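Local atomic coordinates of ABC transporter substrate binding protein (Ribose) (Agrobacterium vitis, PDB entry 5DKV), a protein that binds alpha-D-tagatopyranose in the crystal and probably serves as the sugar-binding component of a bacterial ABC transporter. Residues A[29-34]-A[83-88]; A[89-94]-A[115-120]; A[110-115]-A[132-137]. All blocks are in the same frame, centred on the assembly; numbering follows the deposited sequence.

Contact 1 of 3, residues A[29-34]-A[83-88]; sequences RIALIP and KKPDAI
With CG set beside its own backbone N (chi1 -66°) and the chain bent back at chi3 (63°), R29 brings the edge of its guanidinium to the turn of 83-88; D86, its CG likewise beside the backbone N (chi1 -64°), brings its carboxylate to the main-chain N of R29. The guanidinium closes end-on upon one carbonyl: NH2 of R29 lies 2.9 Å from O of K83, and NH1 shares that oxygen in a longer, more bent bond. NH1 also meets O of K84 at 3.1 Å, coming from above that carbonyl's plane, although both oxygens lie near the guanidinium plane. Arginine suits this place because its flat group carries several N-H bonds around its edge, enough to hold two carbonyls in the turn after helix 70-81, where K84 leaves the helical conformation with positive phi.

D86 answers through OD2, which takes the N-H of R29 at 2.7 Å in an almost straight bond on its anti lone pair. The N-H of D86 returns to O of R29, so a short aspartate closes a two-bond ring with the first residue of the strand. Beyond it the pairing becomes regular and parallel: N of A31 donates to O of A87 at 2.9 Å. A31 is small enough for its CB to rest 4.1 Å from CB of P85 and against CG1 of I88, while CD1 of I33 reaches CG2 of I88 at 4.2 Å. V80 and L77 of helix 70-81 cover this apolar face; the opposite face carries I30 and A87. From 29-33 the chain passes through helix 40-56, which packs on L32, to edge strand 59-62, and returns by helix 70-81 to 87-90 on the other flank: the 2-1-3 strand order of a Rossmann-like sheet with helices on both faces.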
ATOM      1  N   ARG A  29      -1.783   3.768  25.126  1.00 13.76           N
ATOM      2  CA  ARG A  29      -2.864   3.700  24.151  1.00 13.22           C
ATOM      3  C   ARG A  29      -2.379   4.309  22.842  1.00 12.42           C
ATOM      4  O   ARG A  29      -2.119   5.503  22.761  1.00 13.18           O
ATOM      5  CB  ARG A  29      -4.103   4.418  24.678  1.00 15.34           C
ATOM      6  CG  ARG A  29      -4.692   3.702  25.880  1.00 21.90           C
ATOM      7  CD  ARG A  29      -5.574   4.606  26.714  1.00 24.11           C
ATOM      8  NE  ARG A  29      -6.744   5.068  25.972  1.00 27.88           N
ATOM      9  CZ  ARG A  29      -6.922   6.316  25.534  1.00 28.36           C
ATOM     10  NH1 ARG A  29      -6.000   7.247  25.750  1.00 23.83           N
ATOM     11  NH2 ARG A  29      -8.036   6.631  24.878  1.00 31.62           N
ATOM     12  N   ILE A  30      -2.218   3.462  21.834  1.00 11.98           N
ATOM     13  CA  ILE A  30      -1.659   3.873  20.550  1.00 11.30           C
ATOM     14  C   ILE A  30      -2.734   3.751  19.482  1.00 12.47           C
ATOM     15  O   ILE A  30      -3.325   2.685  19.304  1.00 12.57           O
ATOM     16  CB  ILE A  30      -0.427   3.008  20.179  1.00 11.86           C
ATOM     17  CG1 ILE A  30       0.674   3.181  21.221  1.00 11.69           C
ATOM     18  CG2 ILE A  30       0.091   3.349  18.755  1.00 12.03           C
ATOM     19  CD1 ILE A  30       1.790   2.133  21.138  1.00 13.82           C
ATOM     20  N   ALA A  31      -3.020   4.851  18.795  1.00 10.52           N
ATOM     21  CA  ALA A  31      -4.064   4.858  17.780  1.00 11.41           C
ATOM     22  C   ALA A  31      -3.521   4.426  16.426  1.00  9.71           C
ATOM     23  O   ALA A  31      -2.363   4.692  16.110  1.00 10.05           O
ATOM     24  CB  ALA A  31      -4.658   6.215  17.669  1.00 10.60           C
ATOM     25  N   LEU A  32      -4.355   3.740  15.657  1.00  9.61           N
ATOM     26  CA  LEU A  32      -4.031   3.360  14.283  1.00  9.23           C
ATOM     27  C   LEU A  32      -5.195   3.753  13.402  1.00  9.94           C
ATOM     28  O   LEU A  32      -6.308   3.294  13.601  1.00  9.35           O
ATOM     29  CB  LEU A  32      -3.725   1.861  14.166  1.00  9.33           C
ATOM     30  CG  LEU A  32      -3.528   1.342  12.746  1.00  9.04           C
ATOM     31  CD1 LEU A  32      -2.391   2.064  11.985  1.00 11.43           C
ATOM     32  CD2 LEU A  32      -3.264  -0.182  12.815  1.00 10.65           C
ATOM     33  N   ILE A  33      -4.913   4.642  12.451  1.00  8.79           N
ATOM     34  CA  ILE A  33      -5.881   5.152  11.507  1.00  8.70           C
ATOM     35  C   ILE A  33      -5.474   4.694  10.090  1.00 10.94           C
ATOM     36  O   ILE A  33      -4.523   5.200   9.514  1.00 10.58           O
ATOM     37  CB  ILE A  33      -5.973   6.696  11.572  1.00  8.62           C
ATOM     38  CG1 ILE A  33      -6.372   7.152  12.980  1.00  9.70           C
ATOM     39  CG2 ILE A  33      -7.004   7.185  10.520  1.00  9.84           C
ATOM     40  CD1 ILE A  33      -6.344   8.658  13.211  1.00 10.93           C
ATOM     41  N   PRO A  34      -6.181   3.707   9.538  1.00  9.18           N
ATOM     42  CA  PRO A  34      -5.805   3.176   8.215  1.00  9.81           C
ATOM     43  C   PRO A  34      -6.238   4.125   7.106  1.00 12.05           C
ATOM     44  O   PRO A  34      -6.969   5.090   7.355  1.00 11.01           O
ATOM     45  CB  PRO A  34      -6.580   1.869   8.134  1.00  9.19           C
ATOM     46  CG  PRO A  34      -7.849   2.209   8.864  1.00 10.87           C
ATOM     47  CD  PRO A  34      -7.411   3.073  10.044  1.00  8.94           C
ATOM     48  N   LYS A  83      -9.836  11.351  21.923  1.00 14.32           N
ATOM     49  CA  LYS A  83      -9.635  10.236  22.854  1.00 12.33           C
ATOM     50  C   LYS A  83      -8.270  10.308  23.566  1.00 16.46           C
ATOM     51  O   LYS A  83      -7.939   9.442  24.379  1.00 19.16           O
ATOM     52  CB  LYS A  83      -9.776   8.906  22.105  1.00 12.04           C
ATOM     53  CG  LYS A  83     -11.157   8.674  21.535  1.00 18.29           C
ATOM     54  CD  LYS A  83     -11.299   7.260  21.012  1.00 23.59           C
ATOM     55  CE  LYS A  83     -12.749   6.920  20.718  1.00 35.24           C
ATOM     56  NZ  LYS A  83     -13.130   7.183  19.313  1.00 49.48           N
ATOM     57  N   LYS A  84      -7.521  11.365  23.282  1.00 16.50           N
ATOM     58  CA  LYS A  84      -6.212  11.613  23.897  1.00 16.02           C
ATOM     59  C   LYS A  84      -5.303  10.385  23.874  1.00 15.29           C
ATOM     60  O   LYS A  84      -4.806   9.946  24.912  1.00 14.11           O
ATOM     61  CB  LYS A  84      -6.383  12.103  25.337  1.00 18.63           C
ATOM     62  CG  LYS A  84      -7.309  13.304  25.487  1.00 26.88           C
ATOM     63  CD  LYS A  84      -7.419  13.713  26.961  1.00 36.54           C
ATOM     64  CE  LYS A  84      -8.336  14.905  27.174  1.00 46.48           C
ATOM     65  NZ  LYS A  84      -8.484  15.220  28.627  1.00 57.62           N
ATOM     66  N   PRO A  85      -5.055   9.830  22.679  1.00 13.59           N
ATOM     67  CA  PRO A  85      -4.143   8.695  22.634  1.00 10.24           C
ATOM     68  C   PRO A  85      -2.732   9.128  22.958  1.00 12.91           C
ATOM     69  O   PRO A  85      -2.417  10.314  22.817  1.00 12.24           O
ATOM     70  CB  PRO A  85      -4.262   8.217  21.194  1.00 10.31           C
ATOM     71  CG  PRO A  85      -4.492   9.455  20.435  1.00  9.81           C
ATOM     72  CD  PRO A  85      -5.400  10.282  21.317  1.00 11.79           C
ATOM     73  N   ASP A  86      -1.897   8.187  23.394  1.00 10.38           N
ATOM     74  CA  ASP A  86      -0.496   8.503  23.700  1.00 10.21           C
ATOM     75  C   ASP A  86       0.341   8.743  22.436  1.00 10.14           C
ATOM     76  O   ASP A  86       1.337   9.493  22.460  1.00 12.27           O
ATOM     77  CB  ASP A  86       0.112   7.373  24.549  1.00 13.31           C
ATOM     78  CG  ASP A  86      -0.564   7.251  25.909  1.00 14.85           C
ATOM     79  OD1 ASP A  86      -0.584   8.261  26.649  1.00 15.60           O
ATOM     80  OD2 ASP A  86      -1.110   6.170  26.223  1.00 14.09           O
ATOM     81  N   ALA A  87      -0.046   8.077  21.351  1.00 10.10           N
ATOM     82  CA  ALA A  87       0.578   8.276  20.041  1.00 11.32           C
ATOM     83  C   ALA A  87      -0.396   7.921  18.932  1.00  9.87           C
ATOM     84  O   ALA A  87      -1.383   7.213  19.184  1.00 10.38           O
ATOM     85  CB  ALA A  87       1.860   7.434  19.934  1.00 10.23           C
ATOM     86  N   ILE A  88      -0.145   8.444  17.721  1.00  9.79           N
ATOM     87  CA  ILE A  88      -0.970   8.135  16.544  1.00 11.58           C
ATOM     88  C   ILE A  88      -0.120   7.559  15.431  1.00  6.76           C
ATOM     89  O   ILE A  88       0.906   8.137  15.048  1.00 10.00           O
ATOM     90  CB  ILE A  88      -1.701   9.396  16.000  1.00 13.31           C
ATOM     91  CG1 ILE A  88      -2.694   9.909  17.036  1.00 12.63           C
ATOM     92  CG2 ILE A  88      -2.398   9.106  14.651  1.00 12.50           C
ATOM     93  CD1 ILE A  88      -3.167  11.351  16.800  1.00 14.03           C
TER

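Contact 2 of 3, residues A[89-94]-A[115-120]; sequences LIAPTD and VDTFIG. With T6T (alpha-D-tagatopyranose), chain E.
T117 leads from its CB, 3.3 Å from O of P92, to two branches. With OG1 lodged between the backbone N and the carbonyl carbon (chi1 54°), the hydroxyl points at P92 and donates to its O at 2.7 Å, somewhat tilted from the carbonyl plane. OG1 also lies 3.0 Å from CD of P92, a close fit against the proline ring. The other branch, CG2, lies between O of P92 (3.8 Å) and O5 of the sugar (3.9 Å). Threonine suits the place because one branch donates while the other gives a small apolar contact.

P92 has no N-H to satisfy, and its ring lies against the 115-120 loop: CB meets CG2 of I119 at 3.7 Å. Its O also receives a bond from a water that donates in turn to O of F118. At the end of the strands, N of V115 donates to O of I90 at 2.9 Å.

D116 then presents its carboxylate to the ligand, OD1 taking O4 and OD2 taking O5 of tagatose, each at 2.7 Å. Two adjacent sugar hydroxyls thus spend their protons on one carboxylate, a bidentate grip consistent with, and probably contributing to, recognition of the relative orientation of O4 and O5.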
ATOM      1  N   LEU A  89      -0.536   6.396  14.941  1.00  8.32           N
ATOM      2  CA  LEU A  89      -0.084   5.857  13.674  1.00  9.15           C
ATOM      3  C   LEU A  89      -1.169   6.143  12.632  1.00  7.49           C
ATOM      4  O   LEU A  89      -2.341   5.841  12.866  1.00  9.15           O
ATOM      5  CB  LEU A  89       0.139   4.360  13.772  1.00  6.09           C
ATOM      6  CG  LEU A  89       0.998   3.850  14.941  1.00 10.92           C
ATOM      7  CD1 LEU A  89       1.137   2.339  14.883  1.00  7.57           C
ATOM      8  CD2 LEU A  89       2.370   4.442  14.934  1.00 14.77           C
ATOM      9  N   ILE A  90      -0.807   6.727  11.496  1.00  5.90           N
ATOM     10  CA  ILE A  90      -1.808   7.017  10.486  1.00  7.63           C
ATOM     11  C   ILE A  90      -1.256   6.827   9.073  1.00  5.99           C
ATOM     12  O   ILE A  90      -0.091   7.103   8.779  1.00  6.13           O
ATOM     13  CB  ILE A  90      -2.355   8.458  10.652  1.00  7.96           C
ATOM     14  CG1 ILE A  90      -3.373   8.779   9.558  1.00 10.91           C
ATOM     15  CG2 ILE A  90      -1.221   9.433  10.592  1.00  8.22           C
ATOM     16  CD1 ILE A  90      -4.191  10.029   9.853  1.00  8.55           C
ATOM     17  N   ALA A  91      -2.114   6.326   8.198  1.00  6.90           N
ATOM     18  CA  ALA A  91      -1.828   6.301   6.786  1.00  7.56           C
ATOM     19  C   ALA A  91      -2.599   7.462   6.117  1.00  8.92           C
ATOM     20  O   ALA A  91      -3.790   7.314   5.777  1.00  8.21           O
ATOM     21  CB  ALA A  91      -2.226   4.962   6.172  1.00  8.66           C
ATOM     22  N   PRO A  92      -1.960   8.641   5.990  1.00 10.19           N
ATOM     23  CA  PRO A  92      -2.686   9.815   5.471  1.00  9.87           C
ATOM     24  C   PRO A  92      -3.138   9.592   4.054  1.00 12.84           C
ATOM     25  O   PRO A  92      -2.370   9.056   3.268  1.00 11.03           O
ATOM     26  CB  PRO A  92      -1.655  10.947   5.542  1.00 10.47           C
ATOM     27  CG  PRO A  92      -0.298  10.227   5.494  1.00 10.76           C
ATOM     28  CD  PRO A  92      -0.540   8.946   6.261  1.00 11.55           C
ATOM     29  N   THR A  93      -4.365   9.990   3.747  1.00 10.25           N
ATOM     30  CA  THR A  93      -4.917   9.790   2.424  1.00  9.24           C
ATOM     31  C   THR A  93      -4.631  10.928   1.460  1.00 13.95           C
ATOM     32  O   THR A  93      -5.107  10.912   0.336  1.00 17.83           O
ATOM     33  CB  THR A  93      -6.455   9.587   2.499  1.00 10.92           C
ATOM     34  OG1 THR A  93      -7.036  10.615   3.313  1.00 15.08           O
ATOM     35  CG2 THR A  93      -6.774   8.229   3.077  1.00 14.41           C
ATOM     36  N   ASP A  94      -3.863  11.920   1.895  1.00 11.89           N
ATOM     37  CA  ASP A  94      -3.460  13.004   1.013  1.00 11.37           C
ATOM     38  C   ASP A  94      -2.196  13.613   1.583  1.00 18.70           C
ATOM     39  O   ASP A  94      -2.121  13.840   2.786  1.00 17.06           O
ATOM     40  CB  ASP A  94      -4.560  14.052   0.904  1.00 15.14           C
ATOM     41  CG  ASP A  94      -4.301  15.044  -0.203  1.00 24.12           C
ATOM     42  OD1 ASP A  94      -4.885  14.858  -1.289  1.00 25.17           O
ATOM     43  OD2 ASP A  94      -3.519  16.001   0.015  1.00 18.11           O
ATOM     44  N   VAL A 115       2.387   5.577   8.435  1.00  7.08           N
ATOM     45  CA  VAL A 115       2.568   4.223   7.951  1.00  6.88           C
ATOM     46  C   VAL A 115       1.968   4.157   6.558  1.00  8.45           C
ATOM     47  O   VAL A 115       0.911   4.739   6.306  1.00  7.28           O
ATOM     48  CB  VAL A 115       1.910   3.169   8.900  1.00  7.76           C
ATOM     49  CG1 VAL A 115       2.690   3.064  10.219  1.00  9.51           C
ATOM     50  CG2 VAL A 115       0.427   3.486   9.199  1.00  8.56           C
ATOM     51  N   ASP A 116       2.671   3.462   5.658  1.00  8.76           N
ATOM     52  CA  ASP A 116       2.275   3.251   4.250  1.00  7.31           C
ATOM     53  C   ASP A 116       2.473   4.501   3.392  1.00 10.07           C
ATOM     54  O   ASP A 116       3.324   4.522   2.489  1.00  9.79           O
ATOM     55  CB  ASP A 116       0.826   2.757   4.157  1.00  8.36           C
ATOM     56  CG  ASP A 116       0.416   2.433   2.743  1.00  9.60           C
ATOM     57  OD1 ASP A 116       1.240   1.838   1.998  1.00 10.44           O
ATOM     58  OD2 ASP A 116      -0.747   2.758   2.398  1.00  8.61           O
ATOM     59  N   THR A 117       1.707   5.540   3.705  1.00 10.08           N
ATOM     60  CA  THR A 117       1.731   6.814   3.002  1.00  9.61           C
ATOM     61  C   THR A 117       2.361   7.905   3.868  1.00 11.62           C
ATOM     62  O   THR A 117       2.571   7.700   5.065  1.00  8.53           O
ATOM     63  CB  THR A 117       0.322   7.243   2.639  1.00 11.31           C
ATOM     64  OG1 THR A 117      -0.469   7.234   3.837  1.00  8.46           O
ATOM     65  CG2 THR A 117      -0.267   6.289   1.614  1.00 11.43           C
ATOM     66  N   PHE A 118       2.645   9.058   3.262  1.00 11.68           N
ATOM     67  CA  PHE A 118       3.280  10.153   3.976  1.00  9.16           C
ATOM     68  C   PHE A 118       2.587  11.485   3.756  1.00 12.12           C
ATOM     69  O   PHE A 118       1.724  11.619   2.886  1.00 14.72           O
ATOM     70  CB  PHE A 118       4.771  10.263   3.591  1.00  9.91           C
ATOM     71  CG  PHE A 118       5.056  10.548   2.111  1.00 10.46           C
ATOM     72  CD1 PHE A 118       4.897  11.814   1.588  1.00 13.65           C
ATOM     73  CD2 PHE A 118       5.598   9.561   1.296  1.00 15.22           C
ATOM     74  CE1 PHE A 118       5.197  12.083   0.248  1.00 14.48           C
ATOM     75  CE2 PHE A 118       5.930   9.832  -0.038  1.00 13.51           C
ATOM     76  CZ  PHE A 118       5.711  11.100  -0.548  1.00 14.86           C
ATOM     77  N   ILE A 119       2.903  12.438   4.627  1.00 13.45           N
ATOM     78  CA  ILE A 119       2.606  13.850   4.382  1.00 14.16           C
ATOM     79  C   ILE A 119       3.900  14.601   4.075  1.00 15.90           C
ATOM     80  O   ILE A 119       5.000  14.104   4.319  1.00 14.66           O
ATOM     81  CB  ILE A 119       1.878  14.525   5.571  1.00 12.36           C
ATOM     82  CG1 ILE A 119       2.698  14.428   6.854  1.00 10.67           C
ATOM     83  CG2 ILE A 119       0.499  13.895   5.743  1.00 12.34           C
ATOM     84  CD1 ILE A 119       2.251  15.373   7.923  1.00 11.23           C
ATOM     85  N   GLY A 120       3.764  15.790   3.504  1.00 16.16           N
ATOM     86  CA  GLY A 120       4.927  16.522   3.023  1.00 13.63           C
ATOM     87  C   GLY A 120       5.634  15.727   1.950  1.00 14.00           C
ATOM     88  O   GLY A 120       5.034  15.361   0.940  1.00 18.14           O
TER
HETATM   89  O3  T6T E 401      -1.628  -0.852  -1.867  1.00  7.37           O
HETATM   90  C3  T6T E 401      -2.116  -0.619  -0.552  1.00  5.80           C
HETATM   91  C4  T6T E 401      -1.470   0.582  -0.009  1.00  6.86           C
HETATM   92  O4  T6T E 401      -0.015   0.354   0.073  1.00  8.07           O
HETATM   93  C5  T6T E 401      -1.773   1.751  -0.839  1.00  7.27           C
HETATM   94  O5  T6T E 401      -1.251   2.960  -0.261  1.00  9.02           O
HETATM   95  C6  T6T E 401      -3.268   1.995  -0.950  1.00  7.69           C
HETATM   96  O6  T6T E 401      -3.916   0.787  -1.447  1.00  9.00           O
HETATM   97  C2  T6T E 401      -3.634  -0.364  -0.609  1.00  6.42           C
HETATM   98  O2  T6T E 401      -4.077  -0.161   0.711  1.00  9.14           O
HETATM   99  C1  T6T E 401      -4.418  -1.429  -1.267  1.00  9.55           C
HETATM  100  O1  T6T E 401      -4.289  -2.654  -0.621  1.00  8.79           O
HETATM  101  O   HOH W   1      -0.775  10.876   1.782  1.00 22.17           O

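Contact 3 of 3, residues A[110-115]-A[132-137]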
ATOM      1  N   ILE A 110       0.762  15.339  20.835  1.00 15.46           N
ATOM      2  CA  ILE A 110       0.602  13.928  20.468  1.00 13.50           C
ATOM      3  C   ILE A 110       1.617  13.484  19.401  1.00 17.08           C
ATOM      4  O   ILE A 110       1.567  13.961  18.264  1.00 15.33           O
ATOM      5  CB  ILE A 110      -0.827  13.635  19.945  1.00 17.94           C
ATOM      6  CG1 ILE A 110      -1.888  14.098  20.960  1.00 18.37           C
ATOM      7  CG2 ILE A 110      -0.988  12.135  19.618  1.00 17.33           C
ATOM      8  CD1 ILE A 110      -3.314  14.048  20.435  1.00 20.67           C
ATOM      9  N   PRO A 111       2.540  12.565  19.752  1.00 13.56           N
ATOM     10  CA  PRO A 111       3.517  12.144  18.743  1.00 11.14           C
ATOM     11  C   PRO A 111       2.888  11.255  17.691  1.00 12.66           C
ATOM     12  O   PRO A 111       1.907  10.558  17.979  1.00 12.05           O
ATOM     13  CB  PRO A 111       4.565  11.368  19.561  1.00 17.10           C
ATOM     14  CG  PRO A 111       3.799  10.845  20.733  1.00 15.67           C
ATOM     15  CD  PRO A 111       2.814  11.948  21.070  1.00 12.22           C
ATOM     16  N   MET A 112       3.449  11.256  16.492  1.00 11.80           N
ATOM     17  CA  MET A 112       2.876  10.471  15.408  1.00 11.15           C
ATOM     18  C   MET A 112       3.904   9.928  14.449  1.00  8.78           C
ATOM     19  O   MET A 112       5.029  10.434  14.323  1.00 11.38           O
ATOM     20  CB  MET A 112       1.870  11.298  14.633  1.00 16.16           C
ATOM     21  CG  MET A 112       2.525  12.395  13.839  1.00 14.58           C
ATOM     22  SD  MET A 112       1.274  13.433  13.122  1.00 16.33           S
ATOM     23  CE  MET A 112       0.700  14.274  14.593  1.00 17.26           C
ATOM     24  N   ILE A 113       3.486   8.849  13.800  1.00  8.29           N
ATOM     25  CA  ILE A 113       4.236   8.144  12.790  1.00  9.95           C
ATOM     26  C   ILE A 113       3.305   7.930  11.604  1.00  8.95           C
ATOM     27  O   ILE A 113       2.129   7.589  11.819  1.00  9.01           O
ATOM     28  CB  ILE A 113       4.740   6.790  13.347  1.00  8.86           C
ATOM     29  CG1 ILE A 113       5.820   7.050  14.392  1.00  7.86           C
ATOM     30  CG2 ILE A 113       5.269   5.867  12.247  1.00  9.65           C
ATOM     31  CD1 ILE A 113       6.314   5.804  15.124  1.00 14.24           C
ATOM     32  N   THR A 114       3.773   8.127  10.371  1.00  9.46           N
ATOM     33  CA  THR A 114       2.916   7.766   9.240  1.00  9.32           C
ATOM     34  C   THR A 114       3.382   6.395   8.709  1.00  8.71           C
ATOM     35  O   THR A 114       4.574   6.061   8.644  1.00  7.34           O
ATOM     36  CB  THR A 114       2.855   8.848   8.118  1.00  7.92           C
ATOM     37  OG1 THR A 114       4.081   8.907   7.381  1.00  8.36           O
ATOM     38  CG2 THR A 114       2.558  10.209   8.705  1.00  8.54           C
ATOM     39  N   VAL A 115       2.387   5.577   8.435  1.00  7.08           N
ATOM     40  CA  VAL A 115       2.568   4.223   7.951  1.00  6.88           C
ATOM     41  C   VAL A 115       1.968   4.157   6.558  1.00  8.45           C
ATOM     42  O   VAL A 115       0.911   4.739   6.306  1.00  7.28           O
ATOM     43  CB  VAL A 115       1.910   3.169   8.900  1.00  7.76           C
ATOM     44  CG1 VAL A 115       2.690   3.064  10.219  1.00  9.51           C
ATOM     45  CG2 VAL A 115       0.427   3.486   9.199  1.00  8.56           C
ATOM     46  N   ASP A 132       6.890  18.176   8.595  1.00 14.80           N
ATOM     47  CA  ASP A 132       8.153  17.664   9.129  1.00 13.58           C
ATOM     48  C   ASP A 132       7.986  17.042  10.513  1.00 16.98           C
ATOM     49  O   ASP A 132       8.896  16.392  11.018  1.00 17.16           O
ATOM     50  CB  ASP A 132       9.184  18.804   9.191  1.00 19.78           C
ATOM     51  CG  ASP A 132      10.591  18.322   9.489  1.00 20.04           C
ATOM     52  OD1 ASP A 132      11.141  17.540   8.681  1.00 21.22           O
ATOM     53  OD2 ASP A 132      11.146  18.740  10.529  1.00 22.17           O
ATOM     54  N   PHE A 133       6.808  17.196  11.109  1.00 16.32           N
ATOM     55  CA  PHE A 133       6.662  16.864  12.524  1.00 15.37           C
ATOM     56  C   PHE A 133       6.397  15.396  12.898  1.00 14.04           C
ATOM     57  O   PHE A 133       6.596  15.056  14.064  1.00 13.65           O
ATOM     58  CB  PHE A 133       5.565  17.744  13.139  1.00 14.68           C
ATOM     59  CG  PHE A 133       4.302  17.760  12.342  1.00 13.22           C
ATOM     60  CD1 PHE A 133       3.374  16.751  12.496  1.00 13.25           C
ATOM     61  CD2 PHE A 133       4.048  18.768  11.423  1.00 14.53           C
ATOM     62  CE1 PHE A 133       2.218  16.740  11.756  1.00 13.59           C
ATOM     63  CE2 PHE A 133       2.900  18.750  10.680  1.00 15.75           C
ATOM     64  CZ  PHE A 133       1.981  17.735  10.851  1.00 14.17           C
ATOM     65  N   PRO A 134       5.954  14.524  11.956  1.00 13.92           N
ATOM     66  CA  PRO A 134       5.895  13.110  12.346  1.00 11.97           C
ATOM     67  C   PRO A 134       7.300  12.605  12.705  1.00 11.35           C
ATOM     68  O   PRO A 134       8.298  13.221  12.321  1.00 12.08           O
ATOM     69  CB  PRO A 134       5.319  12.408  11.093  1.00 12.66           C
ATOM     70  CG  PRO A 134       4.570  13.551  10.358  1.00 12.32           C
ATOM     71  CD  PRO A 134       5.469  14.723  10.577  1.00 13.03           C
ATOM     72  N   LEU A 135       7.395  11.506  13.451  1.00 10.74           N
ATOM     73  CA  LEU A 135       8.686  11.019  13.903  1.00 10.77           C
ATOM     74  C   LEU A 135       9.333  10.071  12.919  1.00  9.70           C
ATOM     75  O   LEU A 135      10.553   9.952  12.893  1.00  9.94           O
ATOM     76  CB  LEU A 135       8.540  10.295  15.239  1.00 10.23           C
ATOM     77  CG  LEU A 135       8.132  11.146  16.431  1.00 15.04           C
ATOM     78  CD1 LEU A 135       7.677  10.247  17.555  1.00 15.85           C
ATOM     79  CD2 LEU A 135       9.284  12.017  16.871  1.00 23.90           C
ATOM     80  N   SER A 136       8.506   9.400  12.120  1.00  9.28           N
ATOM     81  CA  SER A 136       8.977   8.354  11.226  1.00  8.97           C
ATOM     82  C   SER A 136       7.981   8.061  10.139  1.00 10.09           C
ATOM     83  O   SER A 136       6.794   8.295  10.310  1.00  8.68           O
ATOM     84  CB  SER A 136       9.261   7.094  12.027  1.00  8.84           C
ATOM     85  OG  SER A 136       9.909   6.103  11.253  1.00 10.83           O
ATOM     86  N   TYR A 137       8.491   7.523   9.030  1.00 10.53           N
ATOM     87  CA  TYR A 137       7.709   7.050   7.907  1.00  8.37           C
ATOM     88  C   TYR A 137       8.069   5.587   7.686  1.00  8.02           C
ATOM     89  O   TYR A 137       9.233   5.277   7.392  1.00  9.88           O
ATOM     90  CB  TYR A 137       8.022   7.872   6.644  1.00  9.07           C
ATOM     91  CG  TYR A 137       7.349   7.362   5.390  1.00  9.09           C
ATOM     92  CD1 TYR A 137       6.062   6.871   5.416  1.00  8.56           C
ATOM     93  CD2 TYR A 137       8.021   7.362   4.181  1.00 14.72           C
ATOM     94  CE1 TYR A 137       5.444   6.400   4.252  1.00  9.75           C
ATOM     95  CE2 TYR A 137       7.417   6.896   3.034  1.00 15.22           C
ATOM     96  CZ  TYR A 137       6.125   6.418   3.081  1.00 13.39           C
ATOM     97  OH  TYR A 137       5.521   5.947   1.941  1.00 11.77           O
TER
HETATM   98  O   HOH W   2       5.273  13.580  15.968  1.00 14.80           O
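The loop that follows strand 112-115 returns here alongside it to begin strand 137-140, so the contact belongs to the parallel part of the sheet in the N-terminal lobe. The 21 residues between the two strands contain no helix, a departure from the usual beta-alpha-beta crossover. Two backbone bonds set the register: N of L135 donates to O of M112 at 2.7 Å, and N of T114 to O of S136 at 3.0 Å. T114 and Y137 then form a parallel bridge.

The touching parts run 41° apart in end-to-end direction, and side chains and a water complete the join. The water accepts from N of M112 and donates to O of F133, spanning backbone groups that do not meet directly. P134 suits the next position because it has no N-H that would need an acceptor; its CB packs 3.9 Å from CG of M112. On another side, CD1 of L135 rests on CB of P111, 3.9 Å away, near H290 of helix 276-291. I113 spreads its branches over S136, whose compact side chain leaves room for them and whose OG bonds to O of P297. The N of S136 is buried by the contact and finds no partner in the model.

T114 and Y137 fit the end nearer the sugar. OG1 of T114 lies 3.5 Å from CD1 of Y137, and its polar partners are Y124 and O of T117, while the hydroxyl of Y137 reaches O of D116.

M112 is flexible and polarisable enough to make a Met-aromatic contact at a ring edge. Its CG sits between the backbone N and the carbonyl carbon (chi1 69°), directing the chain to F133, where SD stands 3.7 Å from CE1, in the ring plane and 5.0 Å from the ring centroid.

Overall arrangement
The three contacts follow four neighbouring parallel strands of one sheet, 29-33, 87-90, 112-115 and 137-140, all in the same lobe. Contact 1 passes into contact 2 along strand 87-90: N of L89 pairs with O of A31 at 2.8 Å, and the centres of contacts 1 and 2 lie about 14 Å apart. Strand 112-115 joins contact 1 to contact 3 through N of I113 and O of I88, 3.0 Å apart. Contacts 2 and 3 share V115, with centres about 9 Å apart. Contact 2 touches tagatose through D116, with T117 beside it. The side chain of Y137 is about 8 Å from the bound alpha-D-tagatopyranose, and the side chain of I33 about 13 Å, between nearest atoms.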